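Local coordinates for uncharacterized protein (Arthrobacter sp., PDB 3BL4) that is of unknown function but belongs to a STAS-clan family and assembles as a dimer in which the two chains share a beta-sheet, at residues R81-G86 and K109-E114. Sequence-based numbering, arbitrary orientation.
Sequences RIALLG and KFFTSE. With SO4 (sulfate ion), chain D; SO4 (sulfate ion), chain C.
Phe111 lays its ring beside Ala83, with CE1 3.5 Å from Ala83 CB in an oblique approach, while Leu84 O lies near the ring plane at the edge. A chi1 of -57° sets CG of Phe111 beside the backbone N and anti to the carbonyl carbon, and the CD1-CE1 side of the ring meets Ala83 CB. Phe110 turns to the other face of the sheet; its CD1 is 3.5 Å from Leu84 O and CE1 4.0 Å from Gly86 N, both oblique to the ring. Helix 114-121 packs on the Phe111 face through Trp120 and Ala117, and helix 92-102 on the opposite one, where Ala95, Phe98 and Leu99 meet Leu84. Four backbone hydrogen bonds join residues 82-86 to 109-111: Lys109 N to Ile82 O, Leu84 N to Lys109 O, Phe111 N to Leu84 O and, just past the strand end, Gly86 N to Phe111 O at 2.7 Å. Beyond them a water donates to both Gly86 O and Thr112 O. Leu85 reaches the start of helix 114-121: CD1 lies 3.6 Å from Glu114 N, and CD2 3.9 Å from Glu114 CB. An alanine at Leu85 would probably leave a gap where CD1 packs on the Ser113-Glu114 backbone and CD2 on the Glu114 stem. Glu114 N donates to O3 of a sulfate, probably from the crystallisation liquor, at 2.9 Å, and Ser113 OG N-caps the helix by bonding Asp116 N. Strands 79-85 and 108-111, linked through helix 92-102, form a parallel beta-alpha-beta unit, whose sheet continues through residues 81-85 into a parallel strand of the second subunit.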
loop_
_atom_site.group_PDB
_atom_site.type_symbol
_atom_site.label_atom_id
_atom_site.label_comp_id
_atom_site.label_asym_id
_atom_site.label_seq_id
_atom_site.Cartn_x
_atom_site.Cartn_y
_atom_site.Cartn_z
ATOM N N ARG A 81 3.911 16.689 -6.092
ATOM C CA ARG A 81 2.909 16.347 -5.086
ATOM C C ARG A 81 1.801 15.603 -5.801
ATOM O O ARG A 81 1.657 15.753 -7.012
ATOM C CB ARG A 81 2.380 17.591 -4.367
ATOM C CG ARG A 81 1.885 18.692 -5.259
ATOM C CD ARG A 81 2.004 20.086 -4.607
ATOM N NE ARG A 81 1.006 20.331 -3.553
ATOM C CZ ARG A 81 1.255 20.425 -2.247
ATOM N NH1 ARG A 81 2.481 20.280 -1.767
ATOM N NH2 ARG A 81 0.258 20.682 -1.402
ATOM N N ILE A 82 1.040 14.773 -5.094
ATOM C CA ILE A 82 0.021 13.950 -5.779
ATOM C C ILE A 82 -1.338 14.045 -5.102
ATOM O O ILE A 82 -1.442 13.771 -3.937
ATOM C CB ILE A 82 0.422 12.471 -5.866
ATOM C CG1 ILE A 82 1.817 12.313 -6.493
ATOM C CG2 ILE A 82 -0.621 11.694 -6.653
ATOM C CD1 ILE A 82 2.228 10.867 -6.739
ATOM N N ALA A 83 -2.363 14.475 -5.837
ATOM C CA ALA A 83 -3.731 14.480 -5.339
ATOM C C ALA A 83 -4.399 13.301 -5.996
ATOM O O ALA A 83 -4.385 13.195 -7.216
ATOM C CB ALA A 83 -4.459 15.769 -5.714
ATOM N N LEU A 84 -4.974 12.407 -5.205
ATOM C CA LEU A 84 -5.661 11.275 -5.766
ATOM C C LEU A 84 -7.142 11.520 -5.580
ATOM O O LEU A 84 -7.607 11.673 -4.459
ATOM C CB LEU A 84 -5.191 9.975 -5.108
ATOM C CG LEU A 84 -3.673 9.784 -5.250
ATOM C CD1 LEU A 84 -2.948 10.325 -4.028
ATOM C CD2 LEU A 84 -3.273 8.352 -5.512
ATOM N N LEU A 85 -7.870 11.581 -6.693
ATOM C CA LEU A 85 -9.260 12.001 -6.683
ATOM C C LEU A 85 -10.177 10.818 -6.884
ATOM O O LEU A 85 -10.117 10.159 -7.922
ATOM C CB LEU A 85 -9.477 13.009 -7.796
ATOM C CG LEU A 85 -10.900 13.492 -8.119
ATOM C CD1 LEU A 85 -11.448 14.271 -6.934
ATOM C CD2 LEU A 85 -10.886 14.322 -9.405
ATOM N N GLY A 86 -11.037 10.557 -5.900
ATOM C CA GLY A 86 -12.081 9.523 -6.036
ATOM C C GLY A 86 -13.503 10.050 -6.096
ATOM O O GLY A 86 -13.717 11.244 -6.139
ATOM N N LYS A 109 -2.348 13.257 -1.069
ATOM C CA LYS A 109 -3.589 13.486 -0.350
ATOM C C LYS A 109 -4.747 12.944 -1.184
ATOM O O LYS A 109 -4.704 12.964 -2.417
ATOM C CB LYS A 109 -3.770 14.984 -0.083
ATOM C CG LYS A 109 -4.943 15.339 0.808
ATOM C CD LYS A 109 -4.937 16.840 1.200
ATOM C CE LYS A 109 -4.000 17.123 2.373
ATOM N NZ LYS A 109 -4.334 16.339 3.578
ATOM N N PHE A 110 -5.781 12.474 -0.494
ATOM C CA PHE A 110 -6.960 11.912 -1.133
ATOM C C PHE A 110 -8.089 12.954 -1.121
ATOM O O PHE A 110 -8.266 13.670 -0.131
ATOM C CB PHE A 110 -7.387 10.630 -0.395
ATOM C CG PHE A 110 -8.706 10.092 -0.835
ATOM C CD1 PHE A 110 -8.823 9.398 -2.031
ATOM C CD2 PHE A 110 -9.842 10.293 -0.066
ATOM C CE1 PHE A 110 -10.045 8.901 -2.453
ATOM C CE2 PHE A 110 -11.079 9.804 -0.491
ATOM C CZ PHE A 110 -11.174 9.093 -1.679
ATOM N N PHE A 111 -8.826 13.039 -2.235
ATOM C CA PHE A 111 -9.982 13.931 -2.360
ATOM C C PHE A 111 -11.155 13.221 -3.006
ATOM O O PHE A 111 -10.982 12.236 -3.753
ATOM C CB PHE A 111 -9.639 15.138 -3.245
ATOM C CG PHE A 111 -8.460 15.937 -2.769
ATOM C CD1 PHE A 111 -7.163 15.532 -3.059
ATOM C CD2 PHE A 111 -8.649 17.113 -2.060
ATOM C CE1 PHE A 111 -6.083 16.260 -2.629
ATOM C CE2 PHE A 111 -7.575 17.870 -1.639
ATOM C CZ PHE A 111 -6.296 17.448 -1.920
ATOM N N THR A 112 -12.351 13.728 -2.726
ATOM C CA THR A 112 -13.536 13.473 -3.573
ATOM C C THR A 112 -14.029 14.744 -4.286
ATOM O O THR A 112 -14.976 14.686 -5.091
ATOM C CB THR A 112 -14.706 12.872 -2.763
ATOM O OG1 THR A 112 -14.862 13.614 -1.546
ATOM C CG2 THR A 112 -14.463 11.358 -2.453
ATOM N N SER A 113 -13.393 15.883 -3.990
ATOM C CA SER A 113 -13.679 17.163 -4.648
ATOM C C SER A 113 -12.528 17.531 -5.571
ATOM O O SER A 113 -11.417 17.755 -5.110
ATOM C CB SER A 113 -13.846 18.268 -3.598
ATOM O OG SER A 113 -13.669 19.582 -4.137
ATOM N N GLU A 114 -12.801 17.603 -6.869
ATOM C CA GLU A 114 -11.827 18.048 -7.842
ATOM C C GLU A 114 -11.358 19.491 -7.580
ATOM O O GLU A 114 -10.185 19.794 -7.688
ATOM C CB GLU A 114 -12.411 17.915 -9.247
ATOM C CG GLU A 114 -11.408 18.172 -10.352
ATOM C CD GLU A 114 -11.920 17.795 -11.754
ATOM O OE1 GLU A 114 -12.946 17.083 -11.874
ATOM O OE2 GLU A 114 -11.272 18.219 -12.736
HETATM S S SO4 D . -16.033 19.129 -7.346
HETATM O O1 SO4 D . -15.213 20.042 -8.132
HETATM O O2 SO4 D . -17.439 19.283 -7.722
HETATM O O3 SO4 D . -15.611 17.739 -7.634
HETATM O O4 SO4 D . -15.885 19.472 -5.929
HETATM S S SO4 C . -4.784 12.106 3.264
HETATM O O1 SO4 C . -4.003 13.291 3.619
HETATM O O2 SO4 C . -5.987 12.489 2.520
HETATM O O3 SO4 C . -3.973 11.197 2.465
HETATM O O4 SO4 C . -5.177 11.408 4.480
HETATM O O HOH W 1 -15.092 13.202 -7.297
#